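Local coordinates for FMN reductase [NAD(P)H] (Bacillus subtilis, PDB 1ZCH), which uses NADH or NADPH in flavin reduction as a homodimeric FMN-containing oxidoreductase, and also reduces nitroaromatic compounds, quinones, chromates and azo dyes, at the interface of chains A and B. Numbering follows the deposited sequence. Chains: chain A/B, Hypothetical oxidoreductase ycnD.

Contact 1: the interface of chains A and B. Residues chain A 174-176, 200, 204, 220; chain B 42, 44.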
loop_
_atom_site.group_PDB
_atom_site.type_symbol
_atom_site.label_atom_id
_atom_site.label_comp_id
_atom_site.label_asym_id
_atom_site.label_seq_id
_atom_site.Cartn_x
_atom_site.Cartn_y
_atom_site.Cartn_z
ATOM N N PRO A 174 -1.592 14.164 -15.567
ATOM C CA PRO A 174 -2.321 13.146 -16.330
ATOM C C PRO A 174 -1.942 11.716 -15.955
ATOM O O PRO A 174 -0.776 11.423 -15.687
ATOM C CB PRO A 174 -1.948 13.464 -17.781
ATOM C CG PRO A 174 -1.692 14.934 -17.754
ATOM C CD PRO A 174 -0.904 15.101 -16.474
ATOM N N ARG A 175 -2.936 10.833 -15.953
ATOM C CA ARG A 175 -2.718 9.426 -15.632
ATOM C C ARG A 175 -3.005 8.586 -16.870
ATOM O O ARG A 175 -3.644 9.051 -17.813
ATOM C CB ARG A 175 -3.654 8.983 -14.504
ATOM C CG ARG A 175 -3.452 9.698 -13.175
ATOM C CD ARG A 175 -2.088 9.388 -12.598
ATOM N NE ARG A 175 -2.022 9.626 -11.158
ATOM C CZ ARG A 175 -1.485 10.699 -10.584
ATOM N NH1 ARG A 175 -0.954 11.669 -11.323
ATOM N NH2 ARG A 175 -1.458 10.786 -9.260
ATOM N N LEU A 176 -2.519 7.350 -16.863
ATOM C CA LEU A 176 -2.743 6.426 -17.971
ATOM C C LEU A 176 -4.239 6.292 -18.227
ATOM O O LEU A 176 -5.048 6.457 -17.312
ATOM C CB LEU A 176 -2.190 5.043 -17.621
ATOM C CG LEU A 176 -0.680 4.805 -17.706
ATOM C CD1 LEU A 176 -0.294 3.638 -16.807
ATOM C CD2 LEU A 176 -0.288 4.533 -19.159
ATOM N N TYR A 200 -0.894 7.869 -24.338
ATOM C CA TYR A 200 -0.591 8.538 -23.077
ATOM C C TYR A 200 0.669 9.384 -23.232
ATOM O O TYR A 200 0.741 10.503 -22.718
ATOM C CB TYR A 200 -0.397 7.492 -21.972
ATOM C CG TYR A 200 -0.103 8.054 -20.592
ATOM C CD1 TYR A 200 -0.867 9.094 -20.056
ATOM C CD2 TYR A 200 0.903 7.506 -19.803
ATOM C CE1 TYR A 200 -0.632 9.570 -18.761
ATOM C CE2 TYR A 200 1.144 7.969 -18.507
ATOM C CZ TYR A 200 0.375 8.998 -17.992
ATOM O OH TYR A 200 0.605 9.442 -16.705
ATOM N N MET A 204 1.159 13.238 -22.309
ATOM C CA MET A 204 2.141 13.660 -21.316
ATOM C C MET A 204 3.130 14.704 -21.828
ATOM O O MET A 204 3.448 15.661 -21.118
ATOM C CB MET A 204 2.906 12.440 -20.785
ATOM C CG MET A 204 3.853 12.741 -19.625
ATOM S SD MET A 204 3.037 13.533 -18.202
ATOM C CE MET A 204 2.155 12.132 -17.479
ATOM N N TRP A 220 5.953 10.035 -20.914
ATOM C CA TRP A 220 5.944 9.049 -19.838
ATOM C C TRP A 220 6.944 7.908 -20.025
ATOM O O TRP A 220 7.792 7.679 -19.167
ATOM C CB TRP A 220 4.535 8.474 -19.672
ATOM C CG TRP A 220 4.382 7.560 -18.494
ATOM C CD1 TRP A 220 4.330 7.919 -17.174
ATOM C CD2 TRP A 220 4.227 6.137 -18.530
ATOM N NE1 TRP A 220 4.144 6.806 -16.388
ATOM C CE2 TRP A 220 4.077 5.699 -17.194
ATOM C CE3 TRP A 220 4.200 5.188 -19.562
ATOM C CZ2 TRP A 220 3.901 4.350 -16.861
ATOM C CZ3 TRP A 220 4.026 3.842 -19.233
ATOM C CH2 TRP A 220 3.876 3.439 -17.890
ATOM N N ASN B 42 5.430 8.303 -10.687
ATOM C CA ASN B 42 4.227 8.318 -11.523
ATOM C C ASN B 42 4.251 7.095 -12.429
ATOM O O ASN B 42 3.686 7.100 -13.521
ATOM C CB ASN B 42 4.132 9.602 -12.362
ATOM C CG ASN B 42 2.767 9.756 -13.038
ATOM O OD1 ASN B 42 1.737 9.403 -12.461
ATOM N ND2 ASN B 42 2.757 10.295 -14.255
ATOM N N GLN B 44 2.802 4.309 -11.813
ATOM C CA GLN B 44 1.515 3.619 -11.753
ATOM C C GLN B 44 1.717 2.106 -11.874
ATOM O O GLN B 44 1.109 1.443 -12.714
ATOM C CB GLN B 44 0.615 4.159 -12.876
ATOM C CG GLN B 44 0.401 5.674 -12.750
ATOM C CD GLN B 44 -0.061 6.346 -14.028
ATOM O OE1 GLN B 44 -1.200 6.170 -14.472
ATOM N NE2 GLN B 44 0.828 7.131 -14.629
#

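Contact 2: the interface of chains A and B. Residues chain A 31, 47-50; chain B 181-183.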
loop_
_atom_site.group_PDB
_atom_site.type_symbol
_atom_site.label_atom_id
_atom_site.label_comp_id
_atom_site.label_asym_id
_atom_site.label_seq_id
_atom_site.Cartn_x
_atom_site.Cartn_y
_atom_site.Cartn_z
ATOM N N ILE A 31 -3.560 10.034 11.802
ATOM C CA ILE A 31 -3.125 8.772 12.389
ATOM C C ILE A 31 -4.313 7.861 12.689
ATOM O O ILE A 31 -4.235 6.644 12.487
ATOM C CB ILE A 31 -2.310 9.012 13.681
ATOM C CG1 ILE A 31 -1.016 9.760 13.338
ATOM C CG2 ILE A 31 -2.006 7.688 14.368
ATOM C CD1 ILE A 31 -0.111 9.029 12.351
ATOM N N THR A 47 4.342 0.832 10.996
ATOM C CA THR A 47 4.605 1.771 12.076
ATOM C C THR A 47 4.874 3.119 11.431
ATOM O O THR A 47 5.493 3.194 10.369
ATOM C CB THR A 47 5.822 1.335 12.922
ATOM O OG1 THR A 47 5.446 0.217 13.736
ATOM C CG2 THR A 47 6.309 2.475 13.820
ATOM N N VAL A 48 4.384 4.179 12.065
ATOM C CA VAL A 48 4.580 5.522 11.550
ATOM C C VAL A 48 5.405 6.324 12.541
ATOM O O VAL A 48 5.016 6.470 13.699
ATOM C CB VAL A 48 3.238 6.255 11.346
ATOM C CG1 VAL A 48 3.493 7.650 10.771
ATOM C CG2 VAL A 48 2.334 5.453 10.412
ATOM N N ILE A 49 6.551 6.822 12.093
ATOM C CA ILE A 49 7.395 7.644 12.950
ATOM C C ILE A 49 7.117 9.090 12.538
ATOM O O ILE A 49 7.270 9.439 11.367
ATOM C CB ILE A 49 8.908 7.370 12.728
ATOM C CG1 ILE A 49 9.216 5.874 12.852
ATOM C CG2 ILE A 49 9.726 8.172 13.745
ATOM C CD1 ILE A 49 9.012 5.299 14.233
ATOM N N THR A 50 6.688 9.917 13.487
ATOM C CA THR A 50 6.418 11.321 13.197
ATOM C C THR A 50 7.659 12.102 13.590
ATOM O O THR A 50 8.097 12.047 14.743
ATOM C CB THR A 50 5.217 11.856 14.010
ATOM O OG1 THR A 50 4.032 11.146 13.634
ATOM C CG2 THR A 50 5.007 13.350 13.739
ATOM N N VAL B 181 1.725 2.394 17.716
ATOM C CA VAL B 181 1.857 2.415 16.261
ATOM C C VAL B 181 2.461 3.698 15.693
ATOM O O VAL B 181 3.167 3.662 14.685
ATOM C CB VAL B 181 0.474 2.162 15.610
ATOM C CG1 VAL B 181 0.557 2.308 14.095
ATOM C CG2 VAL B 181 -0.013 0.763 15.984
ATOM N N ASN B 182 2.170 4.827 16.330
ATOM C CA ASN B 182 2.704 6.118 15.899
ATOM C C ASN B 182 3.715 6.535 16.957
ATOM O O ASN B 182 3.338 6.838 18.086
ATOM C CB ASN B 182 1.582 7.155 15.827
ATOM C CG ASN B 182 2.074 8.531 15.418
ATOM O OD1 ASN B 182 1.479 9.543 15.787
ATOM N ND2 ASN B 182 3.153 8.578 14.640
ATOM N N HIS B 183 4.996 6.536 16.594
ATOM C CA HIS B 183 6.059 6.897 17.531
ATOM C C HIS B 183 6.583 8.294 17.227
ATOM O O HIS B 183 6.691 8.680 16.062
ATOM C CB HIS B 183 7.205 5.887 17.435
ATOM C CG HIS B 183 6.771 4.463 17.606
ATOM N ND1 HIS B 183 7.608 3.396 17.358
ATOM C CD2 HIS B 183 5.590 3.931 17.999
ATOM C CE1 HIS B 183 6.961 2.269 17.589
ATOM N NE2 HIS B 183 5.734 2.564 17.980
HETATM O O HOH W 1 1.727 12.150 14.621
#

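Contact 3: the interface of chains A and B. Residues chain A 194, 197-198, 201, 221; chain B 88, 93.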
loop_
_atom_site.group_PDB
_atom_site.type_symbol
_atom_site.label_atom_id
_atom_site.label_comp_id
_atom_site.label_asym_id
_atom_site.label_seq_id
_atom_site.Cartn_x
_atom_site.Cartn_y
_atom_site.Cartn_z
ATOM N N THR A 194 -0.142 -1.487 -25.430
ATOM C CA THR A 194 0.915 -0.678 -26.012
ATOM C C THR A 194 0.328 0.591 -26.634
ATOM O O THR A 194 0.867 1.685 -26.459
ATOM C CB THR A 194 1.685 -1.473 -27.080
ATOM O OG1 THR A 194 2.304 -2.612 -26.465
ATOM C CG2 THR A 194 2.755 -0.606 -27.728
ATOM N N ILE A 197 -0.423 3.212 -24.086
ATOM C CA ILE A 197 0.790 3.849 -23.591
ATOM C C ILE A 197 1.294 4.907 -24.577
ATOM O O ILE A 197 1.713 5.995 -24.175
ATOM C CB ILE A 197 1.902 2.804 -23.331
ATOM C CG1 ILE A 197 1.474 1.868 -22.194
ATOM C CG2 ILE A 197 3.209 3.504 -22.972
ATOM C CD1 ILE A 197 2.446 0.731 -21.921
ATOM N N GLN A 198 1.246 4.596 -25.868
ATOM C CA GLN A 198 1.695 5.549 -26.879
ATOM C C GLN A 198 0.794 6.785 -26.913
ATOM O O GLN A 198 1.271 7.902 -27.116
ATOM C CB GLN A 198 1.749 4.877 -28.254
ATOM C CG GLN A 198 2.862 3.836 -28.349
ATOM C CD GLN A 198 2.879 3.103 -29.673
ATOM O OE1 GLN A 198 1.915 2.428 -30.034
ATOM N NE2 GLN A 198 3.984 3.227 -30.404
ATOM N N ASP A 201 1.658 8.854 -23.949
ATOM C CA ASP A 201 2.911 9.583 -24.163
ATOM C C ASP A 201 2.675 10.941 -24.822
ATOM O O ASP A 201 3.246 11.950 -24.402
ATOM C CB ASP A 201 3.890 8.770 -25.024
ATOM C CG ASP A 201 4.778 7.848 -24.198
ATOM O OD1 ASP A 201 4.959 8.114 -22.988
ATOM O OD2 ASP A 201 5.315 6.867 -24.759
ATOM N N SER A 221 6.850 7.185 -21.139
ATOM C CA SER A 221 7.767 6.071 -21.361
ATOM C C SER A 221 9.234 6.512 -21.297
ATOM O O SER A 221 10.089 5.763 -20.818
ATOM C CB SER A 221 7.475 5.387 -22.705
ATOM O OG SER A 221 7.676 6.269 -23.794
ATOM N N ILE B 88 7.025 -2.678 -21.586
ATOM C CA ILE B 88 6.657 -2.155 -22.898
ATOM C C ILE B 88 7.365 -0.829 -23.147
ATOM O O ILE B 88 7.921 -0.596 -24.226
ATOM C CB ILE B 88 5.136 -1.937 -22.999
ATOM C CG1 ILE B 88 4.417 -3.290 -22.956
ATOM C CG2 ILE B 88 4.799 -1.160 -24.275
ATOM C CD1 ILE B 88 2.905 -3.189 -22.841
ATOM N N LEU B 93 9.290 0.446 -26.623
ATOM C CA LEU B 93 9.266 1.823 -27.102
ATOM C C LEU B 93 10.614 2.541 -27.117
ATOM O O LEU B 93 10.760 3.563 -27.788
ATOM C CB LEU B 93 8.262 2.642 -26.282
ATOM C CG LEU B 93 6.822 2.115 -26.240
ATOM C CD1 LEU B 93 5.925 3.130 -25.531
ATOM C CD2 LEU B 93 6.318 1.869 -27.654
#

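Contact 1: the interface of chains A and B
B:Gln44 reaches from one subunit of this nitroreductase-family homodimer into a polar niche of the other, formed by the FMN-binding loop segment around A:Arg175, helix 190-212 and the start of helix 220-228. B:Gln44 CB lies 4.1 Å from A:Leu176 CD1. CG is set anti to the carbonyl carbon (chi1 -59°), and from there the chain runs out extended to carry the amide to the partner. The amide carbon B:Gln44 CD rests 3.9 Å from both A:Leu176 CD1 and A:Arg175 CD, with the leucine crossing it at a slant. B:Gln44 OE1 takes the backbone N-H of A:Leu176 N at 3.0 Å, in the carbonyl plane and on a lone pair, an almost straight bond. On the other branch, B:Gln44 NE2 gives one hydrogen to the phenol oxygen A:Tyr200 OH at 3.1 Å, the ring standing nearly perpendicular to the amide. It gives another to the backbone O of B:Asn42 in its own chain; both acceptors lie in the amide plane, which fixes the flip of the group. A:Tyr200 OH in turn donates to A:Pro174 O at 2.6 Å, so the phenol is held between the FMN-binding loop and the partner subunit. B:Asn42 O is gripped twice, since A:Trp220 NE1 also donates to it at 2.9 Å. The indole N-H and the glutamine amide arrive from opposite faces of the carbonyl plane, and the oxygen lies in the indole plane.

Contact 2: the interface of chains A and B
Backbone pairing joins B:Val181, B:Asn182 and B:His183 to A:Val48 and A:Thr50, so that strand 182-184 of one subunit lies parallel beside strand 46-51 of the other, adding to its sheet across the nitroreductase homodimer. A:Val48 N donates to B:Val181 O, B:His183 N to A:Val48 O, and A:Thr50 N to B:His183 O, each at 2.9 Å.

Side-chain hydrogen bonds centre on B:Asn182. With CG anti to the backbone N (chi1 179°), its amide turns along the neighbouring strand, and B:Asn182 ND2 bonds A:Thr50 OG1 at 2.9 Å and A:Val48 O at 3.0 Å. Both acceptors lie in the amide plane, but ND2 stands well above the carbonyl plane of A:Val48, whose oxygen thus accepts two N-H groups. With an alanine here, A:Thr50 OG1 and A:Val48 O would probably lose their amide donor, and water 1 its carbonyl partner.

Apolar contacts flank the pairing. A:Ile31 CD1 lies 3.8 Å from B:Asn182 CG, the two side chains crossing at about a right angle. A:Thr47 CG2 sits over one face of the B:His183 imidazole, 4.0 Å from the centroid of that ring.

A water-mediated link completes the contact: water 1 bridges A:Thr50 OG1 and B:Asn182 OD1, lying 2.7 Å from the hydroxyl oxygen.

Contact 3: the interface of chains A and B
B:Leu93, near the end of helix 84-94, presses its branched tip against helix 190-212 of the partner and buries 75 Å², the largest share in this helix-packing patch. Its two methyls divide the work. B:Leu93 CD1 points between the two partner helices, 3.8 Å from A:Ile197 CG2 and 3.9 Å from A:Ser221 CB at the start of helix 220-228. B:Leu93 CD2 lies alongside the extended A:Gln198 chain, 4.0 Å from A:Gln198 CG and close to the amide nitrogen, so the aliphatic stem and the amide end both border the leucine.

One turn or so earlier, B:Ile88 meets A:Ile197 and A:Thr194. B:Ile88 CG2, anti to the backbone N (CG1 chi1 -67°), touches the A:Ile197 CD1 methyl at 3.8 Å. A:Thr194 brings its hydroxyl OG1 to within 3.6 Å of B:Ile88 CG2, with its own methyl farther away. A:Ile197 thus serves both partners: the branch methyl CG2 meets the leucine and the chain end CD1 meets the isoleucine.

A:Asp201 both borders B:Leu93 and holds A:Ser221 in place. A:Asp201 OD1 takes A:Ser221 N at 2.8 Å, on the syn lone pair, while A:Asp201 OD2 accepts the hydroxyl A:Ser221 OG at 2.6 Å. This two-pronged link ties helix 220-228 to helix 190-212 and fixes the serine beside the leucine. Apolar side chains of helix 84-94 fit against the partner's paired helices, helping to hold the homodimer together.

The centres of the C-alpha atoms of contact 1 and contact 3 lie about 10 Å apart, whereas that of contact 2 is about 31 Å from contact 1 and 39 Å from contact 3. The near pair shares helices 190-212 and 220-228 of chain A, which bond polar groups of chain B in contact 1 and pack on its apolar ones in contact 3. Contact 1 sets chain A 174-176 against chain B 42 and 44, and contact 2 sets chain B 181-183 against chain A 47-50, so neighbouring stretches of sequence meet with the chains exchanged. Two-fold symmetry repeats all three, spreading the subunits' mutual hold widely.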